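Local coordinates for protein agmatinase (Burkholderia thailandensis, PDB 4DZ4) that probably hydrolyses agmatine to putrescine and urea, as a member of the arginase family that binds two manganese ions per subunit, at residues Y143-A148 with P240-F245; L159-F162 with C166-W169; S197-I202 with D207-I212. All coordinates share one frame; numbering follows the deposited sequence.

Contact 1: residues Y143-A148 with P240-F245; sequences YPLLIA and PAYLTF
Leu145 and Leu146, neighbours on helix 142-153, receive a single side chain from strand 240-246, the phenol of Tyr242. Leu146 lays its CD2 methyl over one face of the ring, 4.2 Å from the centroid and 27° off the normal, a CH-pi contact displaced toward the root of the ring: the nearest ring atom is Tyr242 CG, 3.8 Å from Leu146 CD2. Leu145 works at the far end of the same side chain, where its CD1 comes within 3.3 Å of Tyr242 OH. Tyr242 CB already leaves the strand on the helix side, and with CG anti to the backbone N (chi1 -175°) the ring continues outward, so its hydroxyl reaches Leu145. The hydroxyl is buried beside Leu145 carbons, yet it is hydrogen-bonded to Asp287 OD2, and His149 meets the ring edge-to-face.

Packing is tight only around these three residues. The nearest CA atoms, those of Leu146 and Tyr242, are still 8.0 Å apart, and no hydrogen bond joins the segments. Ile147 is partly exposed and turned from the strand; Pro240, also partly exposed, makes no contact with the helix segment. Tyr242 lies about 7 Å from the manganese ligand His139, between side chains. Here a helix packs through apolar side chains on a central parallel beta-sheet, as in the three-layer alpha/beta/alpha fold of the arginase family.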
loop_
_atom_site.group_PDB
_atom_site.type_symbol
_atom_site.label_atom_id
_atom_site.label_comp_id
_atom_site.label_asym_id
_atom_site.label_seq_id
_atom_site.Cartn_x
_atom_site.Cartn_y
_atom_site.Cartn_z
ATOM N N TYR B 143 -19.442 24.888 -7.982
ATOM C CA TYR B 143 -19.824 26.292 -8.072
ATOM C C TYR B 143 -19.925 26.761 -9.540
ATOM O O TYR B 143 -20.990 27.193 -9.966
ATOM C CB TYR B 143 -18.870 27.146 -7.207
ATOM C CG TYR B 143 -19.082 28.626 -7.288
ATOM C CD1 TYR B 143 -20.370 29.196 -7.158
ATOM C CD2 TYR B 143 -17.988 29.489 -7.448
ATOM C CE1 TYR B 143 -20.551 30.572 -7.234
ATOM C CE2 TYR B 143 -18.166 30.869 -7.549
ATOM C CZ TYR B 143 -19.456 31.398 -7.408
ATOM O OH TYR B 143 -19.611 32.757 -7.474
ATOM N N PRO B 144 -18.844 26.638 -10.344
ATOM C CA PRO B 144 -19.071 27.047 -11.738
ATOM C C PRO B 144 -20.091 26.175 -12.480
ATOM O O PRO B 144 -20.789 26.661 -13.382
ATOM C CB PRO B 144 -17.675 26.911 -12.398
ATOM C CG PRO B 144 -16.827 26.162 -11.383
ATOM C CD PRO B 144 -17.410 26.516 -10.039
ATOM N N LEU B 145 -20.232 24.910 -12.069
ATOM C CA LEU B 145 -21.255 24.061 -12.677
ATOM C C LEU B 145 -22.641 24.615 -12.368
ATOM O O LEU B 145 -23.494 24.666 -13.264
ATOM C CB LEU B 145 -21.131 22.602 -12.195
ATOM C CG LEU B 145 -19.889 21.832 -12.702
ATOM C CD1 LEU B 145 -19.860 20.430 -12.093
ATOM C CD2 LEU B 145 -19.835 21.741 -14.239
ATOM N N LEU B 146 -22.859 25.053 -11.131
ATOM C CA LEU B 146 -24.134 25.658 -10.756
ATOM C C LEU B 146 -24.393 26.968 -11.515
ATOM O O LEU B 146 -25.519 27.266 -11.888
ATOM C CB LEU B 146 -24.204 25.902 -9.248
ATOM C CG LEU B 146 -24.400 24.650 -8.392
ATOM C CD1 LEU B 146 -24.162 25.031 -6.939
ATOM C CD2 LEU B 146 -25.791 24.009 -8.591
ATOM N N ILE B 147 -23.350 27.763 -11.718
ATOM C CA ILE B 147 -23.493 29.006 -12.500
ATOM C C ILE B 147 -24.083 28.682 -13.868
ATOM O O ILE B 147 -25.067 29.299 -14.293
ATOM C CB ILE B 147 -22.140 29.756 -12.641
ATOM C CG1 ILE B 147 -21.736 30.330 -11.275
ATOM C CG2 ILE B 147 -22.208 30.854 -13.711
ATOM C CD1 ILE B 147 -20.308 30.828 -11.213
ATOM N N ALA B 148 -23.491 27.696 -14.547
ATOM C CA ALA B 148 -23.906 27.352 -15.897
ATOM C C ALA B 148 -25.311 26.735 -15.874
ATOM O O ALA B 148 -26.141 27.025 -16.746
ATOM C CB ALA B 148 -22.895 26.385 -16.507
ATOM N N PRO B 240 -36.443 22.449 -9.655
ATOM C CA PRO B 240 -35.264 21.946 -10.357
ATOM C C PRO B 240 -34.156 21.739 -9.352
ATOM O O PRO B 240 -33.837 22.663 -8.592
ATOM C CB PRO B 240 -34.885 23.086 -11.308
ATOM C CG PRO B 240 -35.722 24.271 -10.902
ATOM C CD PRO B 240 -36.933 23.732 -10.201
ATOM N N ALA B 241 -33.596 20.542 -9.337
ATOM C CA ALA B 241 -32.642 20.172 -8.286
ATOM C C ALA B 241 -31.347 19.676 -8.889
ATOM O O ALA B 241 -31.371 18.914 -9.839
ATOM C CB ALA B 241 -33.237 19.094 -7.412
ATOM N N TYR B 242 -30.237 20.084 -8.291
ATOM C CA TYR B 242 -28.909 19.610 -8.693
ATOM C C TYR B 242 -28.380 18.780 -7.523
ATOM O O TYR B 242 -28.425 19.232 -6.387
ATOM C CB TYR B 242 -27.993 20.807 -8.946
ATOM C CG TYR B 242 -26.611 20.445 -9.493
ATOM C CD1 TYR B 242 -25.578 20.035 -8.633
ATOM C CD2 TYR B 242 -26.354 20.495 -10.858
ATOM C CE1 TYR B 242 -24.322 19.711 -9.131
ATOM C CE2 TYR B 242 -25.098 20.186 -11.372
ATOM C CZ TYR B 242 -24.089 19.789 -10.503
ATOM O OH TYR B 242 -22.835 19.475 -10.986
ATOM N N LEU B 243 -27.881 17.578 -7.800
ATOM C CA LEU B 243 -27.417 16.697 -6.721
ATOM C C LEU B 243 -25.904 16.658 -6.767
ATOM O O LEU B 243 -25.332 16.320 -7.807
ATOM C CB LEU B 243 -27.986 15.292 -6.930
ATOM C CG LEU B 243 -27.760 14.262 -5.814
ATOM C CD1 LEU B 243 -28.913 13.271 -5.722
ATOM C CD2 LEU B 243 -26.430 13.525 -6.035
ATOM N N THR B 244 -25.255 16.983 -5.654
ATOM C CA THR B 244 -23.791 16.995 -5.607
ATOM C C THR B 244 -23.366 16.020 -4.522
ATOM O O THR B 244 -23.781 16.149 -3.370
ATOM C CB THR B 244 -23.218 18.431 -5.430
ATOM O OG1 THR B 244 -21.788 18.379 -5.337
ATOM C CG2 THR B 244 -23.788 19.145 -4.177
ATOM N N PHE B 245 -22.605 15.015 -4.913
ATOM C CA PHE B 245 -22.213 13.962 -3.981
ATOM C C PHE B 245 -20.715 13.999 -3.721
ATOM O O PHE B 245 -19.927 13.593 -4.584
ATOM C CB PHE B 245 -22.626 12.580 -4.506
ATOM C CG PHE B 245 -22.679 11.526 -3.434
ATOM C CD1 PHE B 245 -21.503 11.060 -2.854
ATOM C CD2 PHE B 245 -23.918 11.018 -2.981
ATOM C CE1 PHE B 245 -21.520 10.107 -1.830
ATOM C CE2 PHE B 245 -23.948 10.039 -1.988
ATOM C CZ PHE B 245 -22.749 9.581 -1.405
#

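Contact 2: residues L159-F162 with C166-W169; sequences LIHF and CDTW. With MN (manganese (II) ion), chain P.
The backbones of strand 159-162 and loop 166-169 stay well apart, 8.3 Å between the CA atoms of His161 and Cys166, and the imidazole of His161 reaches across. A chi1 of 173° carries the ring on outward from CB, and it meets the loop edge-on. His161 CE1 comes to 3.4 Å from Cys166 O, near the ring plane. Along the same edge, His161 NE2 lies 3.9 Å from Asp167 OD2, with ring and carboxylate planes 37° apart. The ring is fixed chiefly by outside partners: NE2 is hydrogen-bonded to Asp163 OD2 and ND1 to Gln199 NE2, while Phe183 packs edge-to-face. Since Asp163 binds both metals, His161 is a second-shell residue that positions a first-shell ligand.

Asp167 gives its two oxygens different tasks. Asp167 OD2 binds manganese at 2.0 Å. Asp167 OD1 instead accepts a hydrogen bond from water 1 (3.0 Å), which is itself a ligand of that ion. Within the loop, Thr168 N donates to Cys166 SG (3.6 Å, 165°), a local bond that closes the bend round Asp167. His139, Asp163 and Asp246 complete the protein ligands of this ion, one half of the binuclear manganese site characteristic of arginases and agmatinases.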
loop_
_atom_site.group_PDB
_atom_site.type_symbol
_atom_site.label_atom_id
_atom_site.label_comp_id
_atom_site.label_asym_id
_atom_site.label_seq_id
_atom_site.Cartn_x
_atom_site.Cartn_y
_atom_site.Cartn_z
ATOM N N LEU B 159 -30.512 22.553 -4.058
ATOM C CA LEU B 159 -29.307 21.725 -3.976
ATOM C C LEU B 159 -29.555 20.526 -3.069
ATOM O O LEU B 159 -30.087 20.668 -1.952
ATOM C CB LEU B 159 -28.115 22.527 -3.464
ATOM C CG LEU B 159 -26.749 21.834 -3.602
ATOM C CD1 LEU B 159 -26.313 21.783 -5.068
ATOM C CD2 LEU B 159 -25.713 22.578 -2.758
ATOM N N ILE B 160 -29.194 19.356 -3.564
ATOM C CA ILE B 160 -29.200 18.139 -2.731
ATOM C C ILE B 160 -27.728 17.758 -2.594
ATOM O O ILE B 160 -27.091 17.348 -3.547
ATOM C CB ILE B 160 -30.005 16.980 -3.356
ATOM C CG1 ILE B 160 -31.475 17.386 -3.582
ATOM C CG2 ILE B 160 -29.902 15.755 -2.430
ATOM C CD1 ILE B 160 -32.271 16.348 -4.363
ATOM N N HIS B 161 -27.205 17.883 -1.383
ATOM C CA HIS B 161 -25.743 17.895 -1.162
ATOM C C HIS B 161 -25.351 16.846 -0.146
ATOM O O HIS B 161 -25.759 16.933 1.009
ATOM C CB HIS B 161 -25.404 19.314 -0.723
ATOM C CG HIS B 161 -23.975 19.538 -0.278
ATOM N ND1 HIS B 161 -23.637 20.608 0.491
ATOM C CD2 HIS B 161 -22.799 18.857 -0.541
ATOM C CE1 HIS B 161 -22.312 20.593 0.728
ATOM N NE2 HIS B 161 -21.793 19.532 0.106
ATOM N N PHE B 162 -24.641 15.810 -0.598
ATOM C CA PHE B 162 -24.186 14.740 0.297
ATOM C C PHE B 162 -22.725 15.045 0.646
ATOM O O PHE B 162 -21.901 15.192 -0.267
ATOM C CB PHE B 162 -24.264 13.385 -0.404
ATOM C CG PHE B 162 -25.659 12.898 -0.658
ATOM C CD1 PHE B 162 -26.256 11.959 0.192
ATOM C CD2 PHE B 162 -26.370 13.346 -1.773
ATOM C CE1 PHE B 162 -27.555 11.492 -0.030
ATOM C CE2 PHE B 162 -27.664 12.860 -2.027
ATOM C CZ PHE B 162 -28.252 11.937 -1.163
ATOM N N CYS B 166 -20.342 21.230 5.023
ATOM C CA CYS B 166 -21.368 22.121 4.462
ATOM C C CYS B 166 -20.856 22.975 3.308
ATOM O O CYS B 166 -21.644 23.413 2.442
ATOM C CB CYS B 166 -21.928 23.018 5.560
ATOM S SG CYS B 166 -20.709 24.126 6.302
ATOM N N ASP B 167 -19.541 23.208 3.288
ATOM C CA ASP B 167 -18.897 24.057 2.269
ATOM C C ASP B 167 -19.536 25.442 2.147
ATOM O O ASP B 167 -19.506 26.071 1.076
ATOM C CB ASP B 167 -18.821 23.310 0.929
ATOM C CG ASP B 167 -18.035 21.987 1.056
ATOM O OD1 ASP B 167 -17.204 21.891 2.002
ATOM O OD2 ASP B 167 -18.242 21.070 0.239
ATOM N N THR B 168 -20.100 25.920 3.255
ATOM C CA THR B 168 -20.718 27.239 3.325
ATOM C C THR B 168 -20.033 28.164 4.352
ATOM O O THR B 168 -20.606 29.159 4.766
ATOM C CB THR B 168 -22.236 27.120 3.660
ATOM O OG1 THR B 168 -22.395 26.306 4.839
ATOM C CG2 THR B 168 -23.007 26.496 2.511
ATOM N N TRP B 169 -18.788 27.850 4.747
ATOM C CA TRP B 169 -18.010 28.733 5.614
ATOM C C TRP B 169 -17.777 30.046 4.904
ATOM O O TRP B 169 -17.530 30.055 3.692
ATOM C CB TRP B 169 -16.693 28.063 6.013
ATOM C CG TRP B 169 -16.946 26.903 6.953
ATOM C CD1 TRP B 169 -17.293 26.963 8.315
ATOM C CD2 TRP B 169 -16.950 25.484 6.624
ATOM N NE1 TRP B 169 -17.480 25.695 8.821
ATOM C CE2 TRP B 169 -17.292 24.767 7.868
ATOM C CE3 TRP B 169 -16.688 24.752 5.473
ATOM C CZ2 TRP B 169 -17.387 23.370 7.917
ATOM C CZ3 TRP B 169 -16.769 23.343 5.530
ATOM C CH2 TRP B 169 -17.101 22.675 6.729
HETATM MN MN MN P . -17.487 19.240 -0.093
HETATM O O HOH W 1 -16.329 19.068 1.463
#

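Contact 3: residues S197-I202 with D207-I212; sequences SVQVGI and DDYLGI. With EDO (1,2-ethanediol), chain R.
Ile212 inserts its CG2 methyl between Ser197 and Gln199, making the most extensive contact between segment 197-202 and loop 207-212. From its CB, 3.9 Å from Gln199 OE1, the isoleucine divides. Ile212 CG2 touches Gln199 CG at 3.6 Å and lies 3.8 Å from Ser197 O, with Ser197 CB a little farther off. The other branch runs through CG1 to its tip, where Ile212 CD1 lies over a face of the Gln199 amide, 4.0 Å from Gln199 NE2. The two side chains thus cross at about a right angle, and both isoleucine branches lie on one side of the glutamine, CG2 nearer Gln199 CG and CD1 over the amide.

The polar ends of Gln199 find their hydrogen-bonding partners in groups other than Ile212. Gln199 OE1 accepts from water 2 at 2.7 Å, and the same water donates to Tyr209 O at 2.9 Å, bridging the segments where no direct hydrogen bond does. Gln199 NE2 bonds to His161 ND1. Farther along, the Tyr209 ring is met obliquely by Ile202, Tyr209 CE1 to Ile202 CG2 4.3 Å, while its hydroxyl is hydrogen-bonded to Thr204 O. A type I' turn from Tyr209 to Ile212 brings the loop back, and an Asx turn, with Leu210 N donating to Asp208 OD1 at 3.0 Å, overlaps its start.

Strand 198-202 is flanked in the parallel sheet by strands 158-162 and 213-216. Gln199, Ile202 and Tyr209 all pack on Val214, helix 225-236 covers Val198 and Val200, and Leu210 rests on helix 182-188, with Tyr209 also packing on Tyr86 of a second subunit.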
loop_
_atom_site.group_PDB
_atom_site.type_symbol
_atom_site.label_atom_id
_atom_site.label_comp_id
_atom_site.label_asym_id
_atom_site.label_seq_id
_atom_site.Cartn_x
_atom_site.Cartn_y
_atom_site.Cartn_z
ATOM N N SER B 197 -33.196 23.506 -0.058
ATOM C CA SER B 197 -31.965 22.743 -0.269
ATOM C C SER B 197 -31.676 21.928 0.971
ATOM O O SER B 197 -32.177 22.223 2.046
ATOM C CB SER B 197 -30.787 23.692 -0.530
ATOM O OG SER B 197 -30.936 24.300 -1.813
ATOM N N VAL B 198 -30.844 20.915 0.818
ATOM C CA VAL B 198 -30.621 19.986 1.930
ATOM C C VAL B 198 -29.221 19.404 1.870
ATOM O O VAL B 198 -28.709 19.060 0.781
ATOM C CB VAL B 198 -31.713 18.874 1.959
ATOM C CG1 VAL B 198 -31.727 18.065 0.651
ATOM C CG2 VAL B 198 -31.539 17.969 3.187
ATOM N N GLN B 199 -28.613 19.273 3.050
ATOM C CA GLN B 199 -27.261 18.750 3.172
ATOM C C GLN B 199 -27.342 17.490 4.033
ATOM O O GLN B 199 -27.934 17.517 5.102
ATOM C CB GLN B 199 -26.358 19.816 3.776
ATOM C CG GLN B 199 -26.232 21.039 2.854
ATOM C CD GLN B 199 -25.366 22.149 3.418
ATOM O OE1 GLN B 199 -25.545 22.593 4.559
ATOM N NE2 GLN B 199 -24.384 22.592 2.619
ATOM N N VAL B 200 -26.765 16.406 3.537
ATOM C CA VAL B 200 -26.986 15.060 4.092
ATOM C C VAL B 200 -25.639 14.410 4.453
ATOM O O VAL B 200 -24.736 14.319 3.610
ATOM C CB VAL B 200 -27.694 14.147 3.071
ATOM C CG1 VAL B 200 -27.978 12.780 3.703
ATOM C CG2 VAL B 200 -29.019 14.770 2.594
ATOM N N GLY B 201 -25.515 13.953 5.699
ATOM C CA GLY B 201 -24.294 13.301 6.184
ATOM C C GLY B 201 -23.329 14.263 6.884
ATOM O O GLY B 201 -22.230 13.868 7.309
ATOM N N ILE B 202 -23.750 15.520 7.014
ATOM C CA ILE B 202 -22.955 16.577 7.674
ATOM C C ILE B 202 -22.443 16.143 9.042
ATOM O O ILE B 202 -23.170 15.564 9.841
ATOM C CB ILE B 202 -23.737 17.907 7.800
ATOM C CG1 ILE B 202 -24.130 18.445 6.403
ATOM C CG2 ILE B 202 -22.912 18.928 8.619
ATOM C CD1 ILE B 202 -22.934 18.870 5.522
ATOM N N ASP B 207 -20.729 28.018 12.186
ATOM C CA ASP B 207 -21.512 28.975 12.982
ATOM C C ASP B 207 -22.756 29.467 12.211
ATOM O O ASP B 207 -23.715 29.973 12.806
ATOM C CB ASP B 207 -20.658 30.185 13.390
ATOM C CG ASP B 207 -19.654 29.866 14.497
ATOM O OD1 ASP B 207 -19.877 28.917 15.301
ATOM O OD2 ASP B 207 -18.642 30.599 14.574
ATOM N N ASP B 208 -22.733 29.347 10.895
ATOM C CA ASP B 208 -23.844 29.860 10.089
ATOM C C ASP B 208 -24.051 28.985 8.845
ATOM O O ASP B 208 -23.358 29.143 7.845
ATOM C CB ASP B 208 -23.588 31.336 9.740
ATOM C CG ASP B 208 -24.749 31.990 9.026
ATOM O OD1 ASP B 208 -25.764 31.327 8.760
ATOM O OD2 ASP B 208 -24.625 33.194 8.726
ATOM N N TYR B 209 -25.012 28.073 8.923
ATOM C CA TYR B 209 -25.296 27.138 7.837
ATOM C C TYR B 209 -26.202 27.793 6.783
ATOM O O TYR B 209 -26.669 27.109 5.846
ATOM C CB TYR B 209 -25.964 25.853 8.372
ATOM C CG TYR B 209 -25.045 24.919 9.144
ATOM C CD1 TYR B 209 -24.139 24.079 8.479
ATOM C CD2 TYR B 209 -25.090 24.871 10.541
ATOM C CE1 TYR B 209 -23.303 23.210 9.194
ATOM C CE2 TYR B 209 -24.275 24.012 11.260
ATOM C CZ TYR B 209 -23.375 23.187 10.589
ATOM O OH TYR B 209 -22.569 22.345 11.353
ATOM N N LEU B 210 -26.461 29.090 6.964
ATOM C CA LEU B 210 -27.168 29.925 5.953
ATOM C C LEU B 210 -28.633 29.505 5.712
ATOM O O LEU B 210 -29.216 29.787 4.662
ATOM C CB LEU B 210 -26.392 29.952 4.623
ATOM C CG LEU B 210 -24.908 30.367 4.634
ATOM C CD1 LEU B 210 -24.301 30.191 3.241
ATOM C CD2 LEU B 210 -24.709 31.778 5.170
ATOM N N GLY B 211 -29.226 28.828 6.688
ATOM C CA GLY B 211 -30.629 28.418 6.587
ATOM C C GLY B 211 -30.862 27.173 5.733
ATOM O O GLY B 211 -32.006 26.829 5.465
ATOM N N ILE B 212 -29.796 26.529 5.255
ATOM C CA ILE B 212 -29.921 25.275 4.493
ATOM C C ILE B 212 -30.355 24.161 5.470
ATOM O O ILE B 212 -29.856 24.110 6.594
ATOM C CB ILE B 212 -28.604 24.880 3.771
ATOM C CG1 ILE B 212 -28.143 26.017 2.826
ATOM C CG2 ILE B 212 -28.804 23.595 2.964
ATOM C CD1 ILE B 212 -26.789 25.815 2.162
HETATM C C1 EDO R . -16.959 28.081 12.823
HETATM O O1 EDO R . -17.831 28.194 11.660
HETATM C C2 EDO R . -15.760 27.141 12.620
HETATM O O2 EDO R . -16.075 25.765 12.934
HETATM O O HOH W 2 -24.774 25.089 5.150
#

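The three contacts lie along one parallel sheet, where strand 158-162 of contact 2 runs between strand 240-246 of contact 1 and strand 198-202 of contact 3. Contacts 1 and 2 have centres 11 Å apart and are joined by probable backbone bonds, including Thr244 N to Ile160 O at 2.8 Å. Contacts 2 and 3 are closer, 6 Å between centres, with His161 O and Val200 N 2.8 Å apart. Contacts 1 and 3 do not touch, their nearest atoms being about 7 Å apart. Contact 2 supplies a metal ligand directly; the side chains of Ile202 in contact 3 and Leu146 in contact 1 lie about 8 and 11 Å from a manganese ion.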